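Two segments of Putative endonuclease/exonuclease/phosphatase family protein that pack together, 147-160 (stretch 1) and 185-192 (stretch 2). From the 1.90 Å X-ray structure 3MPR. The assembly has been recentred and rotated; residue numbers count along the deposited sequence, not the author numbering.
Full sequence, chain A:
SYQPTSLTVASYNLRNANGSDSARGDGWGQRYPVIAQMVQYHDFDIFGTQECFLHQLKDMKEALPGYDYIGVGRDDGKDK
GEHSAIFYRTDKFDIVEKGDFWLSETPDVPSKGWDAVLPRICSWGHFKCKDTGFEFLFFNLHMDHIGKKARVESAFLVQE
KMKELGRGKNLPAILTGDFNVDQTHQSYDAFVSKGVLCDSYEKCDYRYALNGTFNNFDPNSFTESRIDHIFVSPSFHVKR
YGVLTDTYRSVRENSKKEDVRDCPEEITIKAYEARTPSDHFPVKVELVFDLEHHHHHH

Stretch 1 (147-160) GKKARVESAFLVQE
Stretch 2 (185-192) HQSYDAFV

Two nearly parallel helices pack here through a small Ala/Ser seam backed by an aromatic ring, Phe191, with Ala155, Ala190 and Ser187 lying where the helices meet. One helix begins at Lys148, after Gly147 (-79/96) at its N-cap, and runs on past Glu160; helix 186–192 follows His185 (-87/156) at its own. Their axes, inclined by 12° with N-to-C directions the same, approach to 8.4 Å, burying 519 Å² in total. Phi/psi values lie near -60/-40 through the first helix; in the second, Ser187 is -71/-22 and Val192 -112/-19. Register pairs Val152 with Ser187 (CA to CA, 4.6 Å) and Ala155 with Ala190 (CA to CA, 6.0 Å).

The centre is largely apolar, though Ser187 belongs to it. Ala155 CB points toward the partner helix, 3.5 Å from Ala190 CB; the same methyl lies over one face of the Phe191 ring (m, chi2 -75°), 3.6 Å from CB to centroid, a CH-pi contact. Val158 CB (t) lies at the ring edge, 4.4 Å from Phe191 CE1. Phe156 (m, chi2 -69°) brings CE2 3.9 Å from Ala190 CB.

Arg151 CB (m, t, m) packs 3.7 Å from Ser187 CB (p). Exposed Gln186 (t, t, -4°) packs CD 3.9 Å from Val152 CG2 (t); Lys148 (t, t, t, m) places cationic NZ 2.8 Å from Gln186 OE1, an electrostatically favourable approach.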

# COMPACT_ATOMS: atom_id res chain seq x y z
N GLY A 147 2.35 -26.76 -20.65
CA GLY A 147 3.56 -26.96 -21.42
C GLY A 147 4.85 -26.54 -20.74
O GLY A 147 5.22 -25.37 -20.77
N LYS A 148 5.54 -27.49 -20.12
CA LYS A 148 6.80 -27.21 -19.46
C LYS A 148 7.86 -26.79 -20.47
O LYS A 148 8.57 -25.80 -20.28
CB LYS A 148 7.27 -28.43 -18.67
CG LYS A 148 8.56 -28.22 -17.89
CD LYS A 148 8.96 -29.51 -17.18
CE LYS A 148 9.98 -29.26 -16.08
NZ LYS A 148 11.12 -28.44 -16.58
N LYS A 149 7.98 -27.54 -21.55
CA LYS A 149 8.95 -27.18 -22.57
C LYS A 149 8.63 -25.79 -23.10
O LYS A 149 9.52 -24.97 -23.32
CB LYS A 149 8.96 -28.19 -23.73
CG LYS A 149 9.95 -27.81 -24.82
CD LYS A 149 10.12 -28.92 -25.85
CE LYS A 149 11.31 -28.63 -26.75
NZ LYS A 149 11.18 -29.32 -28.06
N ALA A 150 7.34 -25.51 -23.29
CA ALA A 150 6.91 -24.20 -23.80
C ALA A 150 7.33 -23.07 -22.86
O ALA A 150 7.79 -22.03 -23.32
CB ALA A 150 5.43 -24.18 -24.02
N ARG A 151 7.19 -23.26 -21.55
CA ARG A 151 7.61 -22.24 -20.60
C ARG A 151 9.12 -21.95 -20.67
O ARG A 151 9.54 -20.79 -20.65
CB ARG A 151 7.21 -22.61 -19.16
CG ARG A 151 5.70 -22.60 -18.91
CD ARG A 151 5.41 -22.71 -17.41
NE ARG A 151 5.89 -23.95 -16.82
CZ ARG A 151 5.15 -25.05 -16.66
NH1 ARG A 151 3.89 -25.08 -17.06
NH2 ARG A 151 5.68 -26.12 -16.10
N VAL A 152 9.92 -23.00 -20.76
CA VAL A 152 11.37 -22.83 -20.85
C VAL A 152 11.74 -22.14 -22.17
O VAL A 152 12.48 -21.16 -22.19
CB VAL A 152 12.10 -24.18 -20.71
CG1 VAL A 152 13.60 -23.99 -20.88
CG2 VAL A 152 11.79 -24.82 -19.36
N GLU A 153 11.21 -22.66 -23.27
CA GLU A 153 11.47 -22.06 -24.58
C GLU A 153 11.00 -20.61 -24.59
O GLU A 153 11.66 -19.73 -25.16
CB GLU A 153 10.77 -22.85 -25.68
CG GLU A 153 11.31 -24.28 -25.83
CD GLU A 153 12.68 -24.33 -26.51
OE1 GLU A 153 13.14 -23.31 -27.08
OE2 GLU A 153 13.31 -25.42 -26.49
N SER A 154 9.85 -20.35 -23.98
CA SER A 154 9.32 -19.00 -23.92
C SER A 154 10.32 -18.05 -23.26
O SER A 154 10.54 -16.93 -23.72
CB SER A 154 7.98 -18.97 -23.19
OG SER A 154 6.97 -19.56 -23.99
N ALA A 155 10.92 -18.50 -22.16
CA ALA A 155 11.84 -17.66 -21.42
C ALA A 155 12.97 -17.19 -22.32
O ALA A 155 13.35 -16.01 -22.31
CB ALA A 155 12.38 -18.38 -20.19
N PHE A 156 13.51 -18.10 -23.13
CA PHE A 156 14.62 -17.75 -24.01
C PHE A 156 14.20 -16.92 -25.22
O PHE A 156 14.95 -16.07 -25.69
CB PHE A 156 15.42 -18.99 -24.40
CG PHE A 156 16.17 -19.58 -23.25
CD1 PHE A 156 17.24 -18.89 -22.69
CD2 PHE A 156 15.79 -20.78 -22.68
CE1 PHE A 156 17.93 -19.41 -21.61
CE2 PHE A 156 16.46 -21.30 -21.60
CZ PHE A 156 17.54 -20.62 -21.07
N LEU A 157 12.98 -17.14 -25.72
CA LEU A 157 12.45 -16.31 -26.80
C LEU A 157 12.27 -14.87 -26.32
O LEU A 157 12.57 -13.92 -27.03
CB LEU A 157 11.12 -16.87 -27.28
CG LEU A 157 10.25 -15.96 -28.15
CD1 LEU A 157 10.96 -15.58 -29.45
CD2 LEU A 157 8.90 -16.63 -28.45
N VAL A 158 11.78 -14.72 -25.10
CA VAL A 158 11.63 -13.38 -24.56
C VAL A 158 12.99 -12.68 -24.47
O VAL A 158 13.13 -11.52 -24.85
CB VAL A 158 10.87 -13.37 -23.21
CG1 VAL A 158 11.00 -12.02 -22.54
CG2 VAL A 158 9.41 -13.71 -23.46
N GLN A 159 14.00 -13.40 -23.99
CA GLN A 159 15.33 -12.82 -23.91
C GLN A 159 15.89 -12.48 -25.31
O GLN A 159 16.57 -11.49 -25.48
CB GLN A 159 16.25 -13.74 -23.12
CG GLN A 159 15.85 -13.85 -21.65
CD GLN A 159 16.50 -15.00 -20.92
OE1 GLN A 159 15.82 -15.92 -20.44
NE2 GLN A 159 17.82 -14.96 -20.81
N GLU A 160 15.57 -13.28 -26.32
CA GLU A 160 15.98 -12.90 -27.68
C GLU A 160 15.28 -11.62 -28.15
O GLU A 160 15.91 -10.75 -28.75
CB GLU A 160 15.75 -14.04 -28.66
CG GLU A 160 16.70 -15.23 -28.44
CD GLU A 160 18.17 -14.85 -28.62
OE1 GLU A 160 18.62 -14.66 -29.77
OE2 GLU A 160 18.89 -14.75 -27.60
N HIS A 185 11.03 -23.67 -10.26
CA HIS A 185 10.92 -24.28 -11.59
C HIS A 185 11.98 -23.87 -12.61
O HIS A 185 12.56 -22.79 -12.53
CB HIS A 185 9.53 -24.05 -12.18
CG HIS A 185 8.45 -24.78 -11.45
ND1 HIS A 185 7.80 -25.87 -11.98
CD2 HIS A 185 7.93 -24.59 -10.22
CE1 HIS A 185 6.92 -26.32 -11.10
NE2 HIS A 185 6.98 -25.56 -10.02
N GLN A 186 12.21 -24.74 -13.59
CA GLN A 186 13.21 -24.50 -14.61
C GLN A 186 12.99 -23.19 -15.37
O GLN A 186 13.95 -22.50 -15.68
CB GLN A 186 13.26 -25.67 -15.60
CG GLN A 186 14.43 -25.58 -16.56
CD GLN A 186 14.54 -26.80 -17.47
OE1 GLN A 186 13.78 -27.76 -17.34
NE2 GLN A 186 15.50 -26.75 -18.39
N SER A 187 11.74 -22.85 -15.65
CA SER A 187 11.45 -21.63 -16.41
C SER A 187 11.71 -20.35 -15.62
O SER A 187 11.94 -19.30 -16.20
CB SER A 187 10.02 -21.65 -16.98
OG SER A 187 9.06 -21.80 -15.94
N TYR A 188 11.70 -20.45 -14.29
CA TYR A 188 12.16 -19.33 -13.47
C TYR A 188 13.68 -19.18 -13.62
O TYR A 188 14.21 -18.09 -13.89
CB TYR A 188 11.77 -19.55 -12.00
CG TYR A 188 12.35 -18.51 -11.05
CD1 TYR A 188 13.61 -18.69 -10.49
CD2 TYR A 188 11.64 -17.36 -10.71
CE1 TYR A 188 14.16 -17.75 -9.64
CE2 TYR A 188 12.19 -16.41 -9.85
CZ TYR A 188 13.45 -16.62 -9.32
OH TYR A 188 14.01 -15.71 -8.46
N ASP A 189 14.39 -20.30 -13.46
CA ASP A 189 15.84 -20.31 -13.60
C ASP A 189 16.24 -19.80 -14.97
O ASP A 189 17.29 -19.19 -15.13
CB ASP A 189 16.40 -21.74 -13.45
CG ASP A 189 16.10 -22.36 -12.10
OD1 ASP A 189 15.76 -21.63 -11.15
OD2 ASP A 189 16.21 -23.60 -12.00
N ALA A 190 15.41 -20.07 -15.97
CA ALA A 190 15.75 -19.68 -17.34
C ALA A 190 15.94 -18.16 -17.48
O ALA A 190 16.79 -17.71 -18.26
CB ALA A 190 14.73 -20.21 -18.33
N PHE A 191 15.19 -17.38 -16.71
CA PHE A 191 15.33 -15.93 -16.75
C PHE A 191 16.55 -15.40 -16.01
O PHE A 191 17.16 -14.41 -16.43
CB PHE A 191 14.06 -15.23 -16.23
CG PHE A 191 12.86 -15.41 -17.13
CD1 PHE A 191 12.76 -14.70 -18.32
CD2 PHE A 191 11.83 -16.27 -16.79
CE1 PHE A 191 11.66 -14.85 -19.16
CE2 PHE A 191 10.73 -16.43 -17.62
CZ PHE A 191 10.65 -15.72 -18.81
N VAL A 192 16.90 -16.02 -14.89
CA VAL A 192 17.84 -15.41 -13.96
C VAL A 192 19.21 -16.06 -13.81
O VAL A 192 20.13 -15.43 -13.29
CB VAL A 192 17.25 -15.31 -12.53
CG1 VAL A 192 16.02 -14.42 -12.50
CG2 VAL A 192 16.94 -16.70 -11.98